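Local structure of ferulic acid esterase, AmCE1/Fae1A (Anaeromyces mucronatus, 5CXX) at residues Y61-L65 against M157-S162; A180-T186 against F228-Y232; S214-T220 against I244-G250. The protein probably hydrolyses feruloyl esters as an alpha/beta-hydrolase-fold feruloyl esterase, and is captured here with ferulic acid bound. One frame throughout, in Å; residues are numbered along the deposited sequence. Where two conformers were deposited one is given.

Interaction 1. Residues Y61-L65 against M157-S162; sequences YLHGL and MGARTS. With FER (3-(4-hydroxy-3-methoxyphenyl)-2-propenoic acid), chain D.
L62, M157 and G158 bury the most surface. Residues 61-62 end the strand 58-62 (L62 phi/psi -103/126); H63 to L65 continue as an extended loop across the first turn of helix 157-168. The CA atoms of L62 and G158 lie 4.6 Å apart, those of G64 and M157 4.5 Å. L62 (m, t) points toward the helix, and its CD1 lies 3.6 Å from G158 O, 3.6 Å from S162 OG and 3.9 Å from T161 CG2. A branched apolar residue suits this spot because both hydroxyls are already used inside the helix: T161 OG1 donates to M157 O and S162 OG to G158 O, each at 2.9 Å. G158 has to be this bare, since a CB would fall 2.2 Å from L62 O and 2.3 Å from H63 O; H63 O approaches G158 CA to 3.1 Å. The tight turn from strand 150-155 into helix 157-168 is consistent with the nucleophile elbow (GxSxG) of alpha/beta-hydrolases, with G158 its last glycine and S156 the likely nucleophile. Two backbone amides converge on one carboxylate oxygen of ferulic acid, L65 N to FER O1 at 2.7 Å and M157 N to FER O1 at 2.8 Å, consistent with an oxyanion hole. M157 (t, p, t) starts toward the loop: its CB lies 3.5 Å from L65 N and its CG 3.7 Å from L65 CD1 (L65 t, p). H63 (chi1 p) points away, its ND1 donating to G64 O at 2.8 Å.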
loop_
_atom_site.group_PDB
_atom_site.type_symbol
_atom_site.label_atom_id
_atom_site.label_comp_id
_atom_site.label_asym_id
_atom_site.label_seq_id
_atom_site.Cartn_x
_atom_site.Cartn_y
_atom_site.Cartn_z
ATOM N N TYR A 61 -3.315 2.307 -2.668
ATOM C CA TYR A 61 -2.015 2.735 -2.103
ATOM C C TYR A 61 -2.274 3.592 -0.864
ATOM O O TYR A 61 -2.909 4.666 -0.980
ATOM C CB TYR A 61 -1.299 3.532 -3.203
ATOM C CG TYR A 61 0.193 3.817 -2.997
ATOM C CD1 TYR A 61 0.894 3.489 -1.813
ATOM C CD2 TYR A 61 0.896 4.437 -4.030
ATOM C CE1 TYR A 61 2.273 3.759 -1.732
ATOM C CE2 TYR A 61 2.286 4.696 -3.922
ATOM C CZ TYR A 61 2.928 4.359 -2.760
ATOM O OH TYR A 61 4.275 4.607 -2.641
ATOM N N LEU A 62 -1.817 3.111 0.290
ATOM C CA LEU A 62 -2.216 3.638 1.603
ATOM C C LEU A 62 -1.137 4.524 2.208
ATOM O O LEU A 62 -0.008 4.086 2.412
ATOM C CB LEU A 62 -2.498 2.453 2.564
ATOM C CG LEU A 62 -3.399 1.320 2.019
ATOM C CD1 LEU A 62 -3.773 0.440 3.199
ATOM C CD2 LEU A 62 -4.694 1.841 1.336
ATOM N N HIS A 63 -1.509 5.774 2.585
ATOM C CA HIS A 63 -0.592 6.635 3.301
ATOM C C HIS A 63 -0.296 6.213 4.723
ATOM O O HIS A 63 -0.877 5.260 5.260
ATOM C CB HIS A 63 -1.214 8.049 3.314
ATOM C CG HIS A 63 -2.527 8.135 4.072
ATOM N ND1 HIS A 63 -2.583 8.119 5.454
ATOM C CD2 HIS A 63 -3.805 8.254 3.633
ATOM C CE1 HIS A 63 -3.855 8.230 5.843
ATOM N NE2 HIS A 63 -4.617 8.302 4.757
ATOM N N GLY A 64 0.610 6.952 5.350
ATOM C CA GLY A 64 1.023 6.663 6.710
ATOM C C GLY A 64 0.260 7.424 7.793
ATOM O O GLY A 64 -0.779 8.094 7.552
ATOM N N LEU A 65 0.772 7.304 9.006
ATOM C CA LEU A 65 0.105 7.893 10.146
ATOM C C LEU A 65 0.045 9.408 9.954
ATOM O O LEU A 65 0.980 10.034 9.443
ATOM C CB LEU A 65 0.910 7.582 11.452
ATOM C CG LEU A 65 0.162 7.462 12.753
ATOM C CD1 LEU A 65 -0.806 6.271 12.697
ATOM C CD2 LEU A 65 1.181 7.393 13.899
ATOM N N MET A 157 2.515 3.399 8.497
ATOM C CA MET A 157 1.303 2.798 9.008
ATOM C C MET A 157 0.452 2.161 7.888
ATOM O O MET A 157 -0.248 1.172 8.109
ATOM C CB MET A 157 0.432 3.884 9.749
ATOM C CG MET A 157 -0.687 3.236 10.584
ATOM S SD MET A 157 0.019 2.429 12.079
ATOM C CE MET A 157 -1.496 1.927 12.921
ATOM N N GLY A 158 0.478 2.765 6.700
ATOM C CA GLY A 158 -0.295 2.230 5.552
ATOM C C GLY A 158 0.317 0.904 5.062
ATOM O O GLY A 158 -0.410 0.079 4.498
ATOM N N ALA A 159 1.608 0.726 5.299
ATOM C CA ALA A 159 2.281 -0.534 4.963
ATOM C C ALA A 159 1.955 -1.640 6.012
ATOM O O ALA A 159 1.799 -2.813 5.646
ATOM C CB ALA A 159 3.797 -0.288 4.919
ATOM N N ARG A 160 1.907 -1.275 7.290
ATOM C CA ARG A 160 1.384 -2.181 8.297
ATOM C C ARG A 160 -0.030 -2.625 7.935
ATOM O O ARG A 160 -0.364 -3.829 7.992
ATOM C CB ARG A 160 1.440 -1.481 9.682
ATOM C CG ARG A 160 0.288 -1.936 10.576
ATOM C CD ARG A 160 0.490 -1.427 12.043
ATOM N NE ARG A 160 -0.807 -1.443 12.695
ATOM C CZ ARG A 160 -0.927 -1.310 14.025
ATOM N NH1 ARG A 160 0.161 -1.191 14.805
ATOM N NH2 ARG A 160 -2.151 -1.281 14.567
ATOM N N THR A 161 -0.850 -1.649 7.501
ATOM C CA THR A 161 -2.234 -1.967 7.226
ATOM C C THR A 161 -2.316 -2.837 5.968
ATOM O O THR A 161 -3.129 -3.780 5.904
ATOM C CB THR A 161 -3.043 -0.638 7.044
ATOM O OG1 THR A 161 -2.929 0.069 8.309
ATOM C CG2 THR A 161 -4.533 -0.937 6.735
ATOM N N SER A 162 -1.474 -2.552 4.975
ATOM C CA SER A 162 -1.455 -3.383 3.750
ATOM C C SER A 162 -1.065 -4.826 4.050
ATOM O O SER A 162 -1.654 -5.769 3.500
ATOM C CB SER A 162 -0.472 -2.813 2.714
ATOM O OG SER A 162 -0.930 -1.579 2.222
HETATM C C4 FER D . 4.671 3.578 16.119
HETATM C C5 FER D . 5.639 4.379 15.445
HETATM C C6 FER D . 5.378 4.836 14.187
HETATM C C3 FER D . 3.503 3.209 15.426
HETATM C C2 FER D . 3.212 3.679 14.174
HETATM C C1 FER D . 4.150 4.473 13.540
HETATM C C10 FER D . 1.623 1.887 15.360
HETATM C C7 FER D . 3.818 4.999 12.186
HETATM C C8 FER D . 4.449 6.025 11.588
HETATM C C9 FER D . 3.991 6.446 10.193
HETATM O O1 FER D . 3.024 5.884 9.589
HETATM O O2 FER D . 4.583 7.413 9.646
HETATM O O4 FER D . 4.823 3.066 17.371
HETATM O O3 FER D . 2.677 2.411 16.161
#

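Interaction 2. Residues A180-T186 against F228-Y232; sequences APAPGIT and FPKSY. With FER (3-(4-hydroxy-3-methoxyphenyl)-2-propenoic acid), chain D.
One phenol hydroxyl organises this contact. The irregular loop 180-186 passes the first turn of helix 228-238; CA atoms pair P181 with P229 and P183 with F228, both at 5.5 Å. Y232 (chi1 m) reaches from the helix into the loop, where its OH donates to A182 O at 2.6 Å and accepts from I185 N at 3.0 Å. G184 N, also 2.9 Å from Y232 OH, has a poor angle for a bond. G184 takes phi/psi 105/3, easy only without a side chain. I185 CD1 sits 3.8 Å from the Y232 ring centroid, over the face, in a CH-pi contact. P183 CB does the same to F228 (chi1 m), 3.4 Å from its ring centroid, while P181 CD meets P229 CG at 3.5 Å. P229 fits the first helical turn, where a missing amide hydrogen costs no helix bond; Y232 N still bonds F228 O at 3.0 Å, and S231 OG donates to that oxygen at 2.7 Å. P183 O is taken by R160, and backbone bonds tie A182 to S156, G184 to L199 and I185 to I200. A182 CB lies 3.7 Å from FER C2 and P183 CG 3.4 Å from FER O4, lining the ferulate pocket. P181 O is buried without a polar partner. Y232 OH gives one bond and receives another, so a single tyrosine satisfies a loop carbonyl and a loop amide while its ring packs on apolar groups.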
loop_
_atom_site.group_PDB
_atom_site.type_symbol
_atom_site.label_atom_id
_atom_site.label_comp_id
_atom_site.label_asym_id
_atom_site.label_seq_id
_atom_site.Cartn_x
_atom_site.Cartn_y
_atom_site.Cartn_z
ATOM N N ALA A 180 8.395 0.301 4.382
ATOM C CA ALA A 180 8.725 0.715 5.761
ATOM C C ALA A 180 7.542 0.544 6.706
ATOM O O ALA A 180 7.162 1.504 7.398
ATOM C CB ALA A 180 9.257 2.168 5.812
ATOM N N PRO A 181 6.993 -0.666 6.817
ATOM C CA PRO A 181 5.825 -0.865 7.692
ATOM C C PRO A 181 6.085 -0.606 9.193
ATOM O O PRO A 181 7.139 -0.882 9.758
ATOM C CB PRO A 181 5.469 -2.361 7.459
ATOM C CG PRO A 181 6.804 -3.034 7.076
ATOM C CD PRO A 181 7.384 -1.927 6.128
ATOM N N ALA A 182 5.059 -0.014 9.809
ATOM C CA ALA A 182 5.077 0.374 11.212
ATOM C C ALA A 182 5.019 -0.836 12.160
ATOM O O ALA A 182 4.485 -1.899 11.772
ATOM C CB ALA A 182 3.846 1.335 11.448
ATOM N N PRO A 183 5.445 -0.643 13.408
ATOM C CA PRO A 183 5.294 -1.703 14.422
ATOM C C PRO A 183 3.849 -2.021 14.713
ATOM O O PRO A 183 2.943 -1.193 14.497
ATOM C CB PRO A 183 5.938 -1.120 15.681
ATOM C CG PRO A 183 5.918 0.431 15.457
ATOM C CD PRO A 183 6.076 0.586 13.962
ATOM N N GLY A 184 3.638 -3.229 15.249
ATOM C CA GLY A 184 2.377 -3.608 15.862
ATOM C C GLY A 184 1.478 -4.536 15.067
ATOM O O GLY A 184 0.350 -4.854 15.546
ATOM N N ILE A 185 1.923 -4.998 13.896
ATOM C CA ILE A 185 1.120 -6.071 13.270
ATOM C C ILE A 185 1.086 -7.230 14.282
ATOM O O ILE A 185 0.042 -7.843 14.531
ATOM C CB ILE A 185 1.715 -6.585 11.963
ATOM C CG1 ILE A 185 1.662 -5.438 10.944
ATOM C CG2 ILE A 185 0.910 -7.823 11.439
ATOM C CD1 ILE A 185 2.414 -5.828 9.666
ATOM N N THR A 186 2.266 -7.528 14.813
ATOM C CA THR A 186 2.465 -8.595 15.811
ATOM C C THR A 186 2.994 -7.893 17.100
ATOM O O THR A 186 3.256 -6.672 17.081
ATOM C CB THR A 186 3.480 -9.615 15.276
ATOM O OG1 THR A 186 4.582 -8.875 14.758
ATOM C CG2 THR A 186 2.861 -10.439 14.100
ATOM N N PHE A 228 11.422 -2.673 12.672
ATOM C CA PHE A 228 10.166 -3.438 12.564
ATOM C C PHE A 228 9.952 -4.072 11.206
ATOM O O PHE A 228 9.548 -5.240 11.165
ATOM C CB PHE A 228 8.963 -2.571 13.011
ATOM C CG PHE A 228 8.930 -2.468 14.538
ATOM C CD1 PHE A 228 8.421 -3.539 15.280
ATOM C CD2 PHE A 228 9.543 -1.405 15.214
ATOM C CE1 PHE A 228 8.445 -3.526 16.682
ATOM C CE2 PHE A 228 9.595 -1.388 16.651
ATOM C CZ PHE A 228 9.013 -2.435 17.382
ATOM N N PRO A 229 10.262 -3.396 10.105
ATOM C CA PRO A 229 10.097 -4.105 8.818
ATOM C C PRO A 229 10.961 -5.356 8.751
ATOM O O PRO A 229 10.495 -6.404 8.300
ATOM C CB PRO A 229 10.538 -3.049 7.769
ATOM C CG PRO A 229 10.051 -1.698 8.443
ATOM C CD PRO A 229 10.405 -1.919 9.948
ATOM N N LYS A 230 12.206 -5.253 9.206
ATOM C CA LYS A 230 13.047 -6.450 9.256
ATOM C C LYS A 230 12.416 -7.556 10.140
ATOM O O LYS A 230 12.502 -8.756 9.796
ATOM C CB LYS A 230 14.437 -6.099 9.805
ATOM C CG LYS A 230 15.427 -7.271 9.744
ATOM C CD LYS A 230 16.813 -6.716 10.152
ATOM C CE LYS A 230 17.856 -7.841 10.142
ATOM N NZ LYS A 230 19.200 -7.344 10.605
ATOM N N SER A 231 11.796 -7.160 11.240
ATOM C CA SER A 231 11.137 -8.159 12.105
ATOM C C SER A 231 10.018 -8.885 11.344
ATOM O O SER A 231 9.885 -10.116 11.494
ATOM C CB SER A 231 10.598 -7.524 13.432
ATOM O OG SER A 231 9.323 -6.893 13.277
ATOM N N TYR A 232 9.280 -8.159 10.513
ATOM C CA TYR A 232 8.215 -8.799 9.715
ATOM C C TYR A 232 8.824 -9.754 8.688
ATOM O O TYR A 232 8.274 -10.841 8.441
ATOM C CB TYR A 232 7.367 -7.735 9.045
ATOM C CG TYR A 232 6.637 -6.867 10.047
ATOM C CD1 TYR A 232 6.187 -7.351 11.271
ATOM C CD2 TYR A 232 6.418 -5.537 9.746
ATOM C CE1 TYR A 232 5.492 -6.534 12.177
ATOM C CE2 TYR A 232 5.732 -4.719 10.633
ATOM C CZ TYR A 232 5.279 -5.209 11.842
ATOM O OH TYR A 232 4.558 -4.361 12.707
HETATM C C4 FER D . 4.671 3.578 16.119
HETATM C C5 FER D . 5.639 4.379 15.445
HETATM C C6 FER D . 5.378 4.836 14.187
HETATM C C3 FER D . 3.503 3.209 15.426
HETATM C C2 FER D . 3.212 3.679 14.174
HETATM C C1 FER D . 4.150 4.473 13.540
HETATM C C10 FER D . 1.623 1.887 15.360
HETATM C C7 FER D . 3.818 4.999 12.186
HETATM C C8 FER D . 4.449 6.025 11.588
HETATM C C9 FER D . 3.991 6.446 10.193
HETATM O O1 FER D . 3.024 5.884 9.589
HETATM O O2 FER D . 4.583 7.413 9.646
HETATM O O4 FER D . 4.823 3.066 17.371
HETATM O O3 FER D . 2.677 2.411 16.161
#

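Interaction 3. Residues S214-T220 against I244-G250; sequences SLIDCGT and IWFEVPG
Strands 213-219 and 244-248 run parallel at the edge of the alpha/beta-hydrolase sheet, joined through helix 228-238 as a beta-alpha-beta crossover. Their axes come within 4.5 Å at 20°, with L215 beside I244, I216 beside W245 and G219 beside V248. I244 N to S214 O and I216 N to I244 O (both 2.8 Å) begin the pairing, and V248 N to C218 O (2.9 Å) continues it. On the face under helix 228-238, the W245 indole (chi1 t) leans over the neighbouring strand; broad and flat, it can cover two small bumps at once, its CE3 3.7 Å from I216 CG2 and its CH2 4.1 Å from C218 CB. On the other face, under helix 255-266, the F246 ring (chi1 p) lies on D217, whose slim CB stands 3.6 Å from the ring centroid in a CH-pi contact. L215 fills the hollow between I244 and F246, its two branches letting CD1 meet I244 CG2 and CD2 meet F246 CE1, both at 4.1 Å. At the strand ends T220 CG2 rests on E247 CB at 3.7 Å, and its hydroxyl serves the turn: G250, with positive phi, donates from its N to T220 OG1 at 2.8 Å.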
loop_
_atom_site.group_PDB
_atom_site.type_symbol
_atom_site.label_atom_id
_atom_site.label_comp_id
_atom_site.label_asym_id
_atom_site.label_seq_id
_atom_site.Cartn_x
_atom_site.Cartn_y
_atom_site.Cartn_z
ATOM N N SER A 214 4.426 -10.680 -2.382
ATOM C CA SER A 214 4.456 -9.975 -1.092
ATOM C C SER A 214 5.803 -9.310 -1.055
ATOM O O SER A 214 6.809 -9.993 -1.267
ATOM C CB SER A 214 4.283 -10.975 0.066
ATOM O OG SER A 214 4.517 -10.281 1.263
ATOM N N LEU A 215 5.851 -7.977 -0.902
ATOM C CA LEU A 215 7.147 -7.290 -0.965
ATOM C C LEU A 215 7.236 -6.344 0.179
ATOM O O LEU A 215 6.288 -5.583 0.411
ATOM C CB LEU A 215 7.293 -6.523 -2.276
ATOM C CG LEU A 215 8.568 -5.680 -2.511
ATOM C CD1 LEU A 215 8.916 -5.601 -4.022
ATOM C CD2 LEU A 215 8.491 -4.231 -1.887
ATOM N N ILE A 216 8.390 -6.310 0.840
ATOM C CA ILE A 216 8.606 -5.426 1.976
ATOM C C ILE A 216 9.959 -4.752 1.779
ATOM O O ILE A 216 10.948 -5.426 1.414
ATOM C CB ILE A 216 8.669 -6.203 3.305
ATOM C CG1 ILE A 216 7.404 -6.979 3.539
ATOM C CG2 ILE A 216 8.915 -5.209 4.469
ATOM C CD1 ILE A 216 7.508 -7.869 4.836
ATOM N N ASP A 217 10.013 -3.414 1.992
ATOM C CA ASP A 217 11.328 -2.756 2.050
ATOM C C ASP A 217 11.404 -1.800 3.207
ATOM O O ASP A 217 10.405 -1.577 3.940
ATOM C CB ASP A 217 11.744 -2.053 0.696
ATOM C CG ASP A 217 11.188 -0.601 0.523
ATOM O OD1 ASP A 217 10.115 -0.309 1.037
ATOM O OD2 ASP A 217 11.878 0.225 -0.138
ATOM N N CYS A 218 12.605 -1.284 3.401
ATOM C CA CYS A 218 12.832 -0.264 4.432
ATOM C C CYS A 218 14.200 0.346 4.231
ATOM O O CYS A 218 15.123 -0.361 3.804
ATOM C CB CYS A 218 12.759 -0.884 5.858
ATOM S SG CYS A 218 12.666 0.371 7.195
ATOM N N GLY A 219 14.371 1.645 4.537
ATOM C CA GLY A 219 15.697 2.215 4.648
ATOM C C GLY A 219 16.517 1.491 5.730
ATOM O O GLY A 219 15.983 0.967 6.714
ATOM N N THR A 220 17.832 1.536 5.608
ATOM C CA THR A 220 18.697 0.939 6.659
ATOM C C THR A 220 18.715 1.858 7.906
ATOM O O THR A 220 19.099 1.425 8.982
ATOM C CB THR A 220 20.134 0.756 6.201
ATOM O OG1 THR A 220 20.593 1.997 5.681
ATOM C CG2 THR A 220 20.196 -0.330 5.075
ATOM N N ILE A 244 9.439 -10.952 -0.861
ATOM C CA ILE A 244 10.644 -10.256 -1.203
ATOM C C ILE A 244 10.964 -9.260 -0.110
ATOM O O ILE A 244 10.041 -8.534 0.321
ATOM C CB ILE A 244 10.397 -9.446 -2.499
ATOM C CG1 ILE A 244 10.142 -10.427 -3.668
ATOM C CG2 ILE A 244 11.537 -8.443 -2.796
ATOM C CD1 ILE A 244 9.417 -9.704 -4.896
ATOM N N TRP A 245 12.225 -9.196 0.290
ATOM C CA TRP A 245 12.655 -8.232 1.289
ATOM C C TRP A 245 13.959 -7.581 0.838
ATOM O O TRP A 245 14.858 -8.308 0.381
ATOM C CB TRP A 245 12.851 -8.950 2.644
ATOM C CG TRP A 245 13.783 -8.249 3.631
ATOM C CD1 TRP A 245 14.999 -8.708 4.031
ATOM C CD2 TRP A 245 13.548 -7.017 4.401
ATOM N NE1 TRP A 245 15.563 -7.874 4.977
ATOM C CE2 TRP A 245 14.713 -6.819 5.199
ATOM C CE3 TRP A 245 12.524 -6.061 4.448
ATOM C CZ2 TRP A 245 14.852 -5.757 6.070
ATOM C CZ3 TRP A 245 12.679 -4.952 5.321
ATOM C CH2 TRP A 245 13.824 -4.830 6.121
ATOM N N PHE A 246 14.021 -6.231 0.970
ATOM C CA PHE A 246 15.318 -5.588 0.743
ATOM C C PHE A 246 15.386 -4.275 1.485
ATOM O O PHE A 246 14.345 -3.712 1.865
ATOM C CB PHE A 246 15.600 -5.340 -0.760
ATOM C CG PHE A 246 14.689 -4.305 -1.405
ATOM C CD1 PHE A 246 13.450 -4.700 -1.909
ATOM C CD2 PHE A 246 15.059 -2.955 -1.458
ATOM C CE1 PHE A 246 12.563 -3.771 -2.486
ATOM C CE2 PHE A 246 14.158 -1.979 -2.066
ATOM C CZ PHE A 246 12.921 -2.426 -2.557
ATOM N N GLU A 247 16.619 -3.799 1.664
ATOM C CA GLU A 247 16.842 -2.520 2.406
ATOM C C GLU A 247 17.456 -1.496 1.492
ATOM O O GLU A 247 18.298 -1.800 0.660
ATOM C CB GLU A 247 17.729 -2.760 3.658
ATOM C CG GLU A 247 17.015 -3.629 4.653
ATOM C CD GLU A 247 17.928 -3.928 5.822
ATOM O OE1 GLU A 247 18.856 -4.760 5.733
ATOM O OE2 GLU A 247 17.715 -3.378 6.897
ATOM N N VAL A 248 17.046 -0.240 1.669
ATOM C CA VAL A 248 17.537 0.841 0.824
ATOM C C VAL A 248 18.684 1.516 1.548
ATOM O O VAL A 248 18.489 2.028 2.658
ATOM C CB VAL A 248 16.397 1.850 0.560
ATOM C CG1 VAL A 248 16.939 2.954 -0.335
ATOM C CG2 VAL A 248 15.201 1.069 -0.098
ATOM N N PRO A 249 19.909 1.439 0.999
ATOM C CA PRO A 249 21.067 1.816 1.811
ATOM C C PRO A 249 21.123 3.329 2.154
ATOM O O PRO A 249 21.015 4.142 1.222
ATOM C CB PRO A 249 22.273 1.393 0.941
ATOM C CG PRO A 249 21.740 1.339 -0.412
ATOM C CD PRO A 249 20.299 0.910 -0.319
ATOM N N GLY A 250 21.256 3.629 3.449
ATOM C CA GLY A 250 21.337 4.988 3.938
ATOM C C GLY A 250 19.994 5.711 3.994
ATOM O O GLY A 250 19.950 6.845 4.476
HETATM O O HOH W 1 15.750 -1.889 7.548
#

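Overall arrangement
Interaction 1 lies deepest, its centre about 6 Å from the centre of the chain; the centres of interactions 2 and 3 are each about 14 Å from it. The first two are buried and share the ferulate: interaction 1 supplies amides to its carboxylate, interaction 2 apolar surface to its ring and phenol end. They touch directly, R160 NH1 to P183 O at 2.8 Å. Interaction 3, partly buried, reaches the same sheet as interaction 1, but at its outermost strand. It adjoins interaction 2 through A180 N and D217 O, 2.8 Å apart. Chemistry follows place: close packing of a leucine and bare glycine backbone at the centre, a tyrosine-centred bond pair in the pocket wall, regular strand pairing at the edge.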